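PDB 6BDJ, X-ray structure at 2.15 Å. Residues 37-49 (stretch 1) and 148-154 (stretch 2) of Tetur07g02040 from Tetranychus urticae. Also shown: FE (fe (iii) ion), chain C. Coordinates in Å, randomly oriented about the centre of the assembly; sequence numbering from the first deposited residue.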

# COMPACT_ATOMS: atom_id res chain seq x y z
N SER A 37 3.85 13.12 -6.33
CA SER A 37 4.09 11.69 -6.25
C SER A 37 3.49 10.98 -7.46
O SER A 37 2.50 11.43 -8.03
CB SER A 37 3.55 11.12 -4.96
OG SER A 37 4.39 11.53 -3.89
N PRO A 38 4.12 9.89 -7.89
CA PRO A 38 3.55 9.18 -9.01
C PRO A 38 2.33 8.36 -8.57
O PRO A 38 2.21 7.98 -7.41
CB PRO A 38 4.67 8.22 -9.38
CG PRO A 38 5.29 7.89 -8.06
CD PRO A 38 5.30 9.21 -7.34
N GLU A 39 1.44 8.14 -9.53
CA GLU A 39 0.33 7.24 -9.38
C GLU A 39 0.65 5.91 -10.02
O GLU A 39 1.47 5.81 -10.95
CB GLU A 39 -0.89 7.80 -10.09
CG GLU A 39 -1.51 9.03 -9.45
CD GLU A 39 -2.98 9.16 -9.80
OE1 GLU A 39 -3.84 8.54 -9.09
OE2 GLU A 39 -3.26 9.86 -10.78
N VAL A 40 -0.02 4.86 -9.55
CA VAL A 40 0.21 3.50 -10.05
C VAL A 40 -1.15 2.83 -10.04
O VAL A 40 -1.98 3.11 -9.15
CB VAL A 40 1.15 2.70 -9.10
CG1 VAL A 40 1.48 1.35 -9.71
CG2 VAL A 40 2.44 3.45 -8.83
N GLY A 41 -1.37 1.92 -10.98
CA GLY A 41 -2.66 1.25 -11.13
C GLY A 41 -3.13 0.58 -9.82
O GLY A 41 -2.33 0.08 -9.04
N GLU A 42 -4.43 0.59 -9.61
CA GLU A 42 -5.05 0.05 -8.40
C GLU A 42 -4.87 -1.45 -8.26
O GLU A 42 -4.85 -1.99 -7.14
CB GLU A 42 -6.54 0.35 -8.47
CG GLU A 42 -7.31 0.03 -7.21
CD GLU A 42 -8.69 0.62 -7.30
OE1 GLU A 42 -9.60 -0.04 -7.90
OE2 GLU A 42 -8.86 1.75 -6.79
N GLY A 43 -4.80 -2.12 -9.41
CA GLY A 43 -4.97 -3.55 -9.47
C GLY A 43 -6.40 -3.95 -9.14
O GLY A 43 -7.25 -3.09 -8.93
N PRO A 44 -6.66 -5.26 -9.07
CA PRO A 44 -8.02 -5.78 -8.97
C PRO A 44 -8.60 -5.96 -7.58
O PRO A 44 -9.76 -6.35 -7.47
CB PRO A 44 -7.91 -7.16 -9.64
CG PRO A 44 -6.45 -7.47 -9.78
CD PRO A 44 -5.67 -6.34 -9.17
N TYR A 45 -7.83 -5.72 -6.52
CA TYR A 45 -8.26 -6.13 -5.19
C TYR A 45 -8.65 -5.04 -4.21
O TYR A 45 -8.75 -5.32 -3.00
CB TYR A 45 -7.23 -7.07 -4.58
CG TYR A 45 -6.89 -8.25 -5.48
CD1 TYR A 45 -7.89 -9.04 -6.04
CD2 TYR A 45 -5.57 -8.55 -5.79
CE1 TYR A 45 -7.59 -10.13 -6.84
CE2 TYR A 45 -5.24 -9.63 -6.61
CZ TYR A 45 -6.25 -10.42 -7.13
OH TYR A 45 -5.92 -11.48 -7.93
N PHE A 46 -8.94 -3.83 -4.71
CA PHE A 46 -9.48 -2.80 -3.81
C PHE A 46 -10.87 -3.19 -3.38
O PHE A 46 -11.66 -3.73 -4.17
CB PHE A 46 -9.52 -1.41 -4.45
CG PHE A 46 -9.98 -0.33 -3.51
CD1 PHE A 46 -9.33 -0.10 -2.30
CD2 PHE A 46 -11.10 0.45 -3.81
CE1 PHE A 46 -9.77 0.88 -1.42
CE2 PHE A 46 -11.53 1.43 -2.95
CZ PHE A 46 -10.88 1.65 -1.75
N ILE A 47 -11.15 -2.94 -2.09
CA ILE A 47 -12.47 -3.14 -1.52
C ILE A 47 -12.83 -1.85 -0.82
O ILE A 47 -12.20 -1.45 0.15
CB ILE A 47 -12.53 -4.31 -0.52
CG1 ILE A 47 -12.24 -5.62 -1.24
CG2 ILE A 47 -13.93 -4.41 0.10
CD1 ILE A 47 -12.17 -6.85 -0.32
N GLU A 48 -13.85 -1.20 -1.36
CA GLU A 48 -14.21 0.13 -0.94
C GLU A 48 -15.11 0.05 0.30
O GLU A 48 -16.32 0.02 0.20
CB GLU A 48 -14.88 0.90 -2.07
CG GLU A 48 -14.98 2.37 -1.72
CD GLU A 48 -15.43 3.28 -2.86
OE1 GLU A 48 -15.67 2.81 -4.00
OE2 GLU A 48 -15.52 4.49 -2.58
N GLU A 49 -14.47 -0.01 1.45
CA GLU A 49 -15.13 -0.12 2.75
C GLU A 49 -14.36 0.70 3.76
O GLU A 49 -13.14 0.65 3.79
CB GLU A 49 -15.18 -1.58 3.22
CG GLU A 49 -16.24 -2.45 2.50
CD GLU A 49 -16.12 -3.93 2.87
OE1 GLU A 49 -15.23 -4.28 3.68
OE2 GLU A 49 -16.88 -4.76 2.31
N ILE A 148 2.70 -2.55 -1.19
CA ILE A 148 1.46 -2.23 -0.50
C ILE A 148 0.73 -1.21 -1.35
O ILE A 148 1.33 -0.19 -1.75
CB ILE A 148 1.74 -1.61 0.87
CG1 ILE A 148 2.42 -2.63 1.79
CG2 ILE A 148 0.43 -1.13 1.53
CD1 ILE A 148 2.96 -2.08 3.11
N HIS A 149 -0.54 -1.45 -1.60
CA HIS A 149 -1.35 -0.47 -2.29
C HIS A 149 -1.88 0.59 -1.37
O HIS A 149 -2.07 0.33 -0.18
CB HIS A 149 -2.57 -1.11 -2.86
CG HIS A 149 -2.31 -2.11 -3.90
ND1 HIS A 149 -2.38 -1.80 -5.25
CD2 HIS A 149 -2.04 -3.42 -3.81
CE1 HIS A 149 -2.15 -2.90 -5.95
NE2 HIS A 149 -1.94 -3.89 -5.09
N TYR A 150 -2.22 1.73 -1.96
CA TYR A 150 -2.85 2.82 -1.23
C TYR A 150 -3.71 3.65 -2.16
O TYR A 150 -3.41 3.78 -3.36
CB TYR A 150 -1.82 3.70 -0.51
CG TYR A 150 -1.06 4.65 -1.40
CD1 TYR A 150 0.12 4.25 -2.03
CD2 TYR A 150 -1.50 5.94 -1.61
CE1 TYR A 150 0.82 5.12 -2.86
CE2 TYR A 150 -0.82 6.81 -2.44
CZ TYR A 150 0.34 6.40 -3.07
OH TYR A 150 1.00 7.30 -3.89
N ARG A 151 -4.78 4.19 -1.61
CA ARG A 151 -5.71 5.01 -2.34
C ARG A 151 -6.20 6.09 -1.41
O ARG A 151 -6.50 5.82 -0.25
CB ARG A 151 -6.86 4.15 -2.84
CG ARG A 151 -8.09 4.90 -3.28
CD ARG A 151 -8.95 3.99 -4.17
NE ARG A 151 -10.31 4.48 -4.25
CZ ARG A 151 -11.25 4.11 -5.12
NH1 ARG A 151 -11.03 3.22 -6.08
NH2 ARG A 151 -12.47 4.66 -5.01
N ILE A 152 -6.26 7.32 -1.91
CA ILE A 152 -6.57 8.50 -1.09
C ILE A 152 -7.80 9.23 -1.59
O ILE A 152 -7.86 9.61 -2.76
CB ILE A 152 -5.41 9.49 -1.04
CG1 ILE A 152 -4.16 8.75 -0.57
CG2 ILE A 152 -5.73 10.65 -0.10
CD1 ILE A 152 -2.87 9.49 -0.77
N HIS A 153 -8.75 9.45 -0.69
CA HIS A 153 -9.92 10.26 -1.00
C HIS A 153 -9.78 11.57 -0.27
O HIS A 153 -9.45 11.58 0.91
CB HIS A 153 -11.21 9.59 -0.55
CG HIS A 153 -11.47 8.27 -1.21
ND1 HIS A 153 -12.63 7.56 -0.99
CD2 HIS A 153 -10.75 7.56 -2.11
CE1 HIS A 153 -12.61 6.46 -1.71
NE2 HIS A 153 -11.48 6.42 -2.40
N ALA A 154 -10.00 12.66 -1.00
CA ALA A 154 -10.10 14.00 -0.41
C ALA A 154 -11.23 14.70 -1.11
O ALA A 154 -11.37 14.54 -2.32
CB ALA A 154 -8.82 14.79 -0.59
FE FE C . -1.35 -6.14 -5.38
O HOH W 1 -2.72 0.73 -6.20
O HOH W 2 -3.10 -6.25 -6.65

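The loop 37-49 packs against the strand 148-154, and the two segments bury 351 Å² between them, with Arg 151 giving up the largest share. Its extended side chain (all four chi angles near t) reaches across to Glu 42, where NH1 donates to OE2 at 2.7 Å with an N-H...O angle of 159°. The carboxylate oxygen lies near the guanidinium plane, so charge attraction and hydrogen-bond direction coincide in this salt bridge. The other oxygen of Glu 42, OE1, is hydrogen-bonded elsewhere in the structure. Within the strand, Arg 151 NE donates to His 153 NE2 at 2.9 Å and 167°; NH2 adds a weak bond to the same NE2 at 3.3 Å and 139°. His 153 NE2 therefore acts as an acceptor. Glu 48 OE1 stands 3.8 Å from Arg 151 NH2, a long salt bridge in which the oxygen lies well out of the guanidinium plane and no N-H points at it. Phe 46 covers one face of the guanidinium, its CE2 3.5 Å from Arg 151 CZ, while Arg 151 CD sits over a face of the Phe 46 ring, 4.0 Å from the centroid, in a CH-pi contact. The aromatic ring thus packs on the arginine without competing for its N-H groups.

At His 149 both ring nitrogens are engaged. NE2 binds the iron (III) ion at 2.3 Å; water 2, whose O is 2.2 Å from FE, and two atoms from elsewhere in the structure are also ligands. ND1 donates to water 1 (O at 2.7 Å), which in turn donates to Gly 41 O at 2.9 Å, bridging a pair whose direct ND1-O separation is 4.2 Å. Glu 42 O is also only 3.1 Å from His 149 ND1, but the angle is too poor for a hydrogen bond.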